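Local coordinates for centrosomal protein of 104 kDa (Homo sapiens, PDB 5LPH) that is required for forming cilia and for keeping the ciliary tip intact, its TOG domain being a tubulin-binding array of HEAT repeats, at residues Ser107-Ser112 and Pro143-Arg148. Residues are numbered along the deposited sequence; the frame is centred on the assembly and turned at random.
Sequences SVFQAS and PVLLTR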
# COMPACT_ATOMS: atom_id res chain seq x y z
N SER A 107 -17.48 2.58 6.78
CA SER A 107 -17.37 3.99 7.22
C SER A 107 -16.15 4.27 8.09
O SER A 107 -15.59 5.36 8.02
CB SER A 107 -18.61 4.41 8.00
OG SER A 107 -19.71 4.53 7.13
N VAL A 108 -15.76 3.30 8.91
CA VAL A 108 -14.59 3.43 9.78
C VAL A 108 -13.32 3.32 8.93
O VAL A 108 -12.40 4.11 9.11
CB VAL A 108 -14.57 2.35 10.89
CG1 VAL A 108 -13.33 2.48 11.75
CG2 VAL A 108 -15.83 2.44 11.75
N PHE A 109 -13.29 2.33 8.02
CA PHE A 109 -12.21 2.16 7.04
C PHE A 109 -11.98 3.44 6.23
O PHE A 109 -10.84 3.89 6.11
CB PHE A 109 -12.52 0.96 6.12
CG PHE A 109 -11.66 0.88 4.87
CD1 PHE A 109 -10.33 0.47 4.95
CD2 PHE A 109 -12.20 1.17 3.62
CE1 PHE A 109 -9.55 0.38 3.81
CE2 PHE A 109 -11.42 1.07 2.47
CZ PHE A 109 -10.09 0.68 2.57
N GLN A 110 -13.06 4.03 5.73
CA GLN A 110 -13.00 5.27 4.95
C GLN A 110 -12.52 6.49 5.75
O GLN A 110 -11.75 7.31 5.24
CB GLN A 110 -14.36 5.57 4.31
CG GLN A 110 -14.54 4.88 2.95
CD GLN A 110 -16.00 4.67 2.55
OE1 GLN A 110 -16.33 3.71 1.84
NE2 GLN A 110 -16.87 5.57 3.00
N ALA A 111 -12.98 6.60 7.00
CA ALA A 111 -12.53 7.67 7.90
C ALA A 111 -11.03 7.57 8.20
O ALA A 111 -10.37 8.59 8.35
CB ALA A 111 -13.34 7.67 9.19
N SER A 112 -10.50 6.35 8.30
CA SER A 112 -9.07 6.15 8.52
C SER A 112 -8.22 6.63 7.33
O SER A 112 -7.14 7.18 7.53
CB SER A 112 -8.75 4.69 8.85
OG SER A 112 -8.68 3.88 7.68
N PRO A 143 1.44 -1.55 3.90
CA PRO A 143 1.33 -3.02 3.90
C PRO A 143 -0.04 -3.54 4.39
O PRO A 143 -0.54 -4.53 3.87
CB PRO A 143 2.44 -3.47 4.86
CG PRO A 143 3.36 -2.30 4.97
CD PRO A 143 2.45 -1.11 4.88
N VAL A 144 -0.62 -2.84 5.36
CA VAL A 144 -1.93 -3.21 5.89
C VAL A 144 -3.01 -2.88 4.87
O VAL A 144 -3.99 -3.62 4.71
CB VAL A 144 -2.22 -2.49 7.23
CG1 VAL A 144 -3.57 -2.92 7.78
CG2 VAL A 144 -1.12 -2.81 8.24
N LEU A 145 -2.83 -1.76 4.17
CA LEU A 145 -3.74 -1.36 3.11
C LEU A 145 -3.70 -2.32 1.91
O LEU A 145 -4.74 -2.57 1.29
CB LEU A 145 -3.42 0.07 2.68
CG LEU A 145 -4.51 0.91 2.00
CD1 LEU A 145 -5.87 0.83 2.70
CD2 LEU A 145 -4.05 2.35 1.95
N LEU A 146 -2.52 -2.86 1.61
CA LEU A 146 -2.39 -3.89 0.56
C LEU A 146 -3.13 -5.18 0.88
O LEU A 146 -3.65 -5.82 -0.03
CB LEU A 146 -0.92 -4.23 0.25
CG LEU A 146 -0.17 -3.33 -0.74
CD1 LEU A 146 1.31 -3.70 -0.72
CD2 LEU A 146 -0.74 -3.45 -2.16
N THR A 147 -3.17 -5.57 2.15
CA THR A 147 -3.99 -6.72 2.57
C THR A 147 -5.49 -6.50 2.27
O THR A 147 -6.17 -7.45 1.87
CB THR A 147 -3.83 -7.08 4.07
OG1 THR A 147 -4.07 -5.93 4.87
CG2 THR A 147 -2.44 -7.63 4.34
N ARG A 148 -5.98 -5.27 2.43
CA ARG A 148 -7.37 -4.94 2.07
C ARG A 148 -7.68 -4.96 0.56
O ARG A 148 -8.85 -4.98 0.19
CB ARG A 148 -7.80 -3.57 2.64
CG ARG A 148 -7.76 -3.40 4.16
CD ARG A 148 -8.38 -4.54 4.97
NE ARG A 148 -9.80 -4.78 4.69
CZ ARG A 148 -10.84 -4.14 5.23
NH1 ARG A 148 -10.68 -3.13 6.09
NH2 ARG A 148 -12.07 -4.49 4.89
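Phe109 is the one residue of 107-112 that reaches 143-148, where Leu145 and Arg148 receive its ring. The contact lies within the HEAT-repeat array that makes up this TOG domain and joins helix 106-126 to segment 143-148, on helix 131-147; residues 143-148 lie in the first HEAT repeat. The two backbones stay well apart, the closest CA atoms, those of Phe109 and Arg148, being 9.9 Å from each other, and side chains alone bridge the gap. A chi1 of 166° sets the Phe109 ring anti to its own backbone N, and CE1 and CD1 are the atoms that reach the partner segment.

The tight, buried part is apolar. Leu145 brings one methyl to the edge of the ring, near the ring plane, with CD1 3.9 Å from Phe109 CE1, and the two side chains cross at about a right angle. Thr159 and Phe163 of helix 154-169 pack against Phe109 and Leu145 respectively, so a third helix helps to enclose this part.

The Arg148 side is looser and partly exposed. Its chain, bent at chi2 and chi3, runs past Phe109 in the opposite direction, and its CG lies 4.2 Å from Phe109 CE1. The guanidinium approaches obliquely, its plane turned 57° from that of the ring; with CZ 5.1 Å from the ring centroid, any cation-pi attraction is weak at most. Stronger polar partners hold the group: NH1 donates to the carbonyl of Ile101, in the loop before helix 106-126, while Asp151 forms a salt bridge with NH2 from the turn that leads to helix 154-169. NH1 lies 3.8 Å from Phe109 CD1. On the Phe109 backbone, the carbonyl O accepts a 2.7 Å hydrogen bond from Ser112 OG, the donor tilted 22° from the carbonyl plane.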